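Local coordinates for protein protease VII (Escherichia coli, PDB 1I78) that cleaves polypeptides as an outer membrane protease of the omptin family, built as an antiparallel beta barrel, at residues 129-134 and 182-187; 178-183 and 197-202. The protein carries 3 engineered substitutions. All coordinates share one frame; numbering follows the deposited sequence.

Contact 1 of 2, residues 129-134 and 182-187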
# COMPACT_ATOMS: atom_id res chain seq x y z
N GLY A 129 -19.33 -7.76 -13.25
CA GLY A 129 -18.41 -7.45 -14.33
C GLY A 129 -16.95 -7.79 -14.12
O GLY A 129 -16.44 -7.77 -13.00
N LEU A 130 -16.27 -8.10 -15.22
CA LEU A 130 -14.84 -8.39 -15.18
C LEU A 130 -14.15 -7.04 -15.18
O LEU A 130 -14.71 -6.05 -15.66
CB LEU A 130 -14.41 -9.16 -16.43
CG LEU A 130 -15.05 -10.54 -16.61
CD1 LEU A 130 -14.73 -11.05 -18.03
CD2 LEU A 130 -14.53 -11.49 -15.55
N MET A 131 -12.94 -6.99 -14.63
CA MET A 131 -12.18 -5.75 -14.60
C MET A 131 -10.76 -5.96 -15.11
O MET A 131 -10.22 -7.07 -15.05
CB MET A 131 -12.09 -5.19 -13.18
CG MET A 131 -13.39 -4.81 -12.51
SD MET A 131 -13.02 -4.19 -10.82
CE MET A 131 -12.39 -2.55 -11.19
N ALA A 132 -10.16 -4.88 -15.60
CA ALA A 132 -8.79 -4.88 -16.07
C ALA A 132 -8.36 -3.45 -15.84
O ALA A 132 -9.05 -2.51 -16.27
CB ALA A 132 -8.72 -5.23 -17.55
N GLY A 133 -7.25 -3.26 -15.13
CA GLY A 133 -6.82 -1.90 -14.86
C GLY A 133 -5.39 -1.75 -14.40
O GLY A 133 -4.61 -2.71 -14.36
N TYR A 134 -5.05 -0.52 -14.03
CA TYR A 134 -3.72 -0.17 -13.58
C TYR A 134 -3.83 0.76 -12.37
O TYR A 134 -4.63 1.69 -12.36
CB TYR A 134 -3.00 0.55 -14.73
CG TYR A 134 -1.62 1.04 -14.36
CD1 TYR A 134 -0.55 0.14 -14.26
CD2 TYR A 134 -1.38 2.38 -14.11
CE1 TYR A 134 0.72 0.57 -13.91
CE2 TYR A 134 -0.11 2.83 -13.75
CZ TYR A 134 0.94 1.91 -13.65
OH TYR A 134 2.20 2.31 -13.29
N GLY A 182 -9.81 -8.08 -12.23
CA GLY A 182 -10.72 -8.18 -11.12
C GLY A 182 -12.13 -8.63 -11.42
O GLY A 182 -12.48 -9.01 -12.54
N LEU A 183 -12.95 -8.58 -10.37
CA LEU A 183 -14.35 -8.96 -10.40
C LEU A 183 -15.08 -8.00 -9.49
O LEU A 183 -14.72 -7.84 -8.34
CB LEU A 183 -14.54 -10.38 -9.85
CG LEU A 183 -15.28 -11.38 -10.74
CD1 LEU A 183 -15.59 -12.63 -9.93
CD2 LEU A 183 -16.55 -10.76 -11.28
N THR A 184 -16.10 -7.34 -10.01
CA THR A 184 -16.86 -6.41 -9.19
C THR A 184 -18.34 -6.74 -9.37
O THR A 184 -18.70 -7.40 -10.34
CB THR A 184 -16.55 -4.94 -9.58
OG1 THR A 184 -17.30 -4.05 -8.75
CG2 THR A 184 -16.88 -4.69 -11.04
N GLY A 185 -19.18 -6.31 -8.43
CA GLY A 185 -20.60 -6.61 -8.53
C GLY A 185 -21.43 -6.12 -7.37
O GLY A 185 -20.91 -5.72 -6.32
N SER A 186 -22.75 -6.15 -7.54
CA SER A 186 -23.67 -5.68 -6.51
C SER A 186 -25.12 -6.06 -6.81
O SER A 186 -25.57 -5.99 -7.95
CB SER A 186 -23.56 -4.15 -6.37
OG SER A 186 -23.72 -3.50 -7.63
N TYR A 187 -25.84 -6.46 -5.77
CA TYR A 187 -27.23 -6.85 -5.91
C TYR A 187 -28.09 -5.82 -5.20
O TYR A 187 -27.69 -5.24 -4.19
CB TYR A 187 -27.45 -8.23 -5.29
CG TYR A 187 -28.77 -8.84 -5.66
CD1 TYR A 187 -28.97 -9.41 -6.91
CD2 TYR A 187 -29.83 -8.87 -4.75
CE1 TYR A 187 -30.19 -10.00 -7.25
CE2 TYR A 187 -31.05 -9.45 -5.08
CZ TYR A 187 -31.23 -10.01 -6.33
OH TYR A 187 -32.44 -10.60 -6.64
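G182 faces M131 as an antiparallel hydrogen-bonded pair between neighbouring strands of the OmpT barrel. M131 N donates to G182 O at 2.9 Å, and G182 N donates back to M131 O. The absence of a side chain on G182 leaves room for M131, whose CB lies 3.8 Å from G182 N. L183 pairs with L130 without hydrogen bonds, and their side chains share the outer face. L183 CD2 reaches back over the neighbouring strand to 3.5 Å from G129 O. On the inner face T184 pairs with G129. T184 N donates to G129 O at 3.0 Å, and G129 N donates back to T184 O. M131 and T184 meet here, their side chains crossing at about a right angle. M131 CG lies anti to its carbonyl carbon (chi1 -62°), which brings the chain to T184, and SD rests 3.8 Å from T184 CB. T184 CG2 packs against M131 CG at 3.8 Å. T184 OG1 lies anti to the backbone N (chi1 -180°) and is hydrogen-bonded to T197 OG1 on the next strand. The methyl of T184 thus serves M131 while its hydroxyl serves T197, so one side chain joins an apolar contact to a polar link within the barrel wall.

Contact 2 of 2, residues 178-183 and 197-202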
# COMPACT_ATOMS: atom_id res chain seq x y z
N MET A 178 0.67 -1.25 -10.30
CA MET A 178 -0.09 -2.50 -10.35
C MET A 178 -1.06 -2.77 -11.49
O MET A 178 -2.18 -2.28 -11.49
CB MET A 178 -0.85 -2.69 -9.03
CG MET A 178 -0.03 -2.52 -7.76
SD MET A 178 -1.02 -2.71 -6.25
CE MET A 178 -1.05 -1.02 -5.66
N PRO A 179 -0.62 -3.52 -12.50
CA PRO A 179 -1.57 -3.82 -13.58
C PRO A 179 -2.41 -4.92 -12.92
O PRO A 179 -1.86 -5.78 -12.24
CB PRO A 179 -0.66 -4.36 -14.68
CG PRO A 179 0.63 -3.62 -14.44
CD PRO A 179 0.77 -3.73 -12.95
N TYR A 180 -3.72 -4.93 -13.11
CA TYR A 180 -4.49 -5.97 -12.42
C TYR A 180 -5.79 -6.38 -13.10
O TYR A 180 -6.31 -5.67 -13.95
CB TYR A 180 -4.81 -5.48 -11.00
CG TYR A 180 -5.85 -4.37 -10.99
CD1 TYR A 180 -7.22 -4.66 -11.02
CD2 TYR A 180 -5.46 -3.02 -11.03
CE1 TYR A 180 -8.17 -3.65 -11.11
CE2 TYR A 180 -6.41 -2.00 -11.12
CZ TYR A 180 -7.77 -2.32 -11.15
OH TYR A 180 -8.73 -1.32 -11.23
N ILE A 181 -6.30 -7.53 -12.70
CA ILE A 181 -7.58 -8.02 -13.21
C ILE A 181 -8.50 -8.13 -12.00
O ILE A 181 -8.03 -8.27 -10.85
CB ILE A 181 -7.44 -9.40 -13.89
CG1 ILE A 181 -6.85 -10.40 -12.89
CG2 ILE A 181 -6.62 -9.27 -15.16
CD1 ILE A 181 -6.60 -11.80 -13.44
N GLY A 182 -9.81 -8.08 -12.23
CA GLY A 182 -10.72 -8.18 -11.12
C GLY A 182 -12.13 -8.63 -11.42
O GLY A 182 -12.48 -9.01 -12.54
N LEU A 183 -12.95 -8.58 -10.37
CA LEU A 183 -14.35 -8.96 -10.40
C LEU A 183 -15.08 -8.00 -9.49
O LEU A 183 -14.72 -7.84 -8.34
CB LEU A 183 -14.54 -10.38 -9.85
CG LEU A 183 -15.28 -11.38 -10.74
CD1 LEU A 183 -15.59 -12.63 -9.93
CD2 LEU A 183 -16.55 -10.76 -11.28
N THR A 197 -15.90 -6.18 -4.54
CA THR A 197 -14.90 -6.08 -5.58
C THR A 197 -13.67 -6.87 -5.19
O THR A 197 -13.20 -6.80 -4.05
CB THR A 197 -14.49 -4.64 -5.81
OG1 THR A 197 -15.62 -3.89 -6.29
CG2 THR A 197 -13.38 -4.57 -6.84
N PHE A 198 -13.13 -7.61 -6.15
CA PHE A 198 -11.93 -8.40 -5.93
C PHE A 198 -10.88 -8.10 -6.99
O PHE A 198 -11.19 -8.05 -8.16
CB PHE A 198 -12.28 -9.88 -5.96
CG PHE A 198 -13.23 -10.28 -4.87
CD1 PHE A 198 -14.57 -9.91 -4.93
CD2 PHE A 198 -12.78 -11.02 -3.77
CE1 PHE A 198 -15.46 -10.26 -3.90
CE2 PHE A 198 -13.65 -11.37 -2.74
CZ PHE A 198 -15.00 -10.99 -2.81
N LYS A 199 -9.64 -7.89 -6.56
CA LYS A 199 -8.56 -7.63 -7.51
C LYS A 199 -7.41 -8.56 -7.26
O LYS A 199 -7.17 -8.97 -6.13
CB LYS A 199 -8.05 -6.19 -7.40
CG LYS A 199 -9.05 -5.18 -7.82
CD LYS A 199 -8.56 -3.76 -7.61
CE LYS A 199 -9.69 -2.77 -7.94
NZ LYS A 199 -9.27 -1.35 -7.82
N TYR A 200 -6.69 -8.87 -8.34
CA TYR A 200 -5.53 -9.73 -8.31
C TYR A 200 -4.48 -9.24 -9.29
O TYR A 200 -4.80 -8.70 -10.35
CB TYR A 200 -5.89 -11.15 -8.72
CG TYR A 200 -4.65 -12.01 -8.92
CD1 TYR A 200 -3.89 -12.44 -7.83
CD2 TYR A 200 -4.21 -12.35 -10.21
CE1 TYR A 200 -2.73 -13.18 -8.00
CE2 TYR A 200 -3.04 -13.10 -10.39
CZ TYR A 200 -2.31 -13.50 -9.28
OH TYR A 200 -1.13 -14.19 -9.43
N SER A 201 -3.21 -9.44 -8.93
CA SER A 201 -2.12 -9.05 -9.80
C SER A 201 -0.89 -9.91 -9.56
O SER A 201 -0.59 -10.29 -8.42
CB SER A 201 -1.75 -7.59 -9.60
OG SER A 201 -0.65 -7.25 -10.44
N GLY A 202 -0.18 -10.22 -10.63
CA GLY A 202 1.03 -11.01 -10.50
C GLY A 202 2.13 -10.23 -11.19
O GLY A 202 3.24 -10.71 -11.36
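I181 and L183 form antiparallel hydrogen-bonded pairs with Y200 and F198, and the short strand axes approach to 4.6 Å at 155°. This is part of a beta hairpin in the wall of the omptin barrel. Each pair has two backbone bonds, and F198 N to L183 O is 2.7 Å. Between them G182 faces K199 without hydrogen bonds. G182 has no side chain on the face that carries K199. K199 is extended beyond CG and runs obliquely across one face of the Y180 ring. Its CD sits 3.9 Å from the ring centroid, offset toward the rim, in a CH-pi contact. Y180 has CG between its backbone N and carbonyl carbon (chi1 71°), which sets the ring alongside the K199 chain. At the far end K199 NZ makes a weak hydrogen bond to Y180 OH. The stronger partner of both is D113: a salt bridge to K199 NZ and a hydrogen bond to Y180 OH. The carboxylate therefore probably helps hold the two side chains together. On the opposite face I181 and Y200 lie side by side, pointing the same way. I181 CD1 meets the edge of the Y200 ring, 4.1 Å from CD2. S201 OG, which also bonds W203 N, donates to P179 O at 2.6 Å, nearly in line with the carbonyl bond.

In the fold
From the N terminus, the chain runs through several earlier strands before it reaches strand 126-149, which holds residues 129-134. It then returns on strand 169-189 and passes through 178-183 and 182-187, which overlap at G182 and L183. Contact 1 closes the longer loop, with 47 residues between its segments. Contact 2 closes a short hairpin, with 13 residues between 178-183 and 197-202. The two spans overlap along 178-187 of strand 169-189, so neither nests within the other. That strand is thus bonded along both edges, and the contact centres are about 8 Å apart. Together they tie three successive strands, 126-149, 169-189 and 192-213, into one patch of the barrel wall.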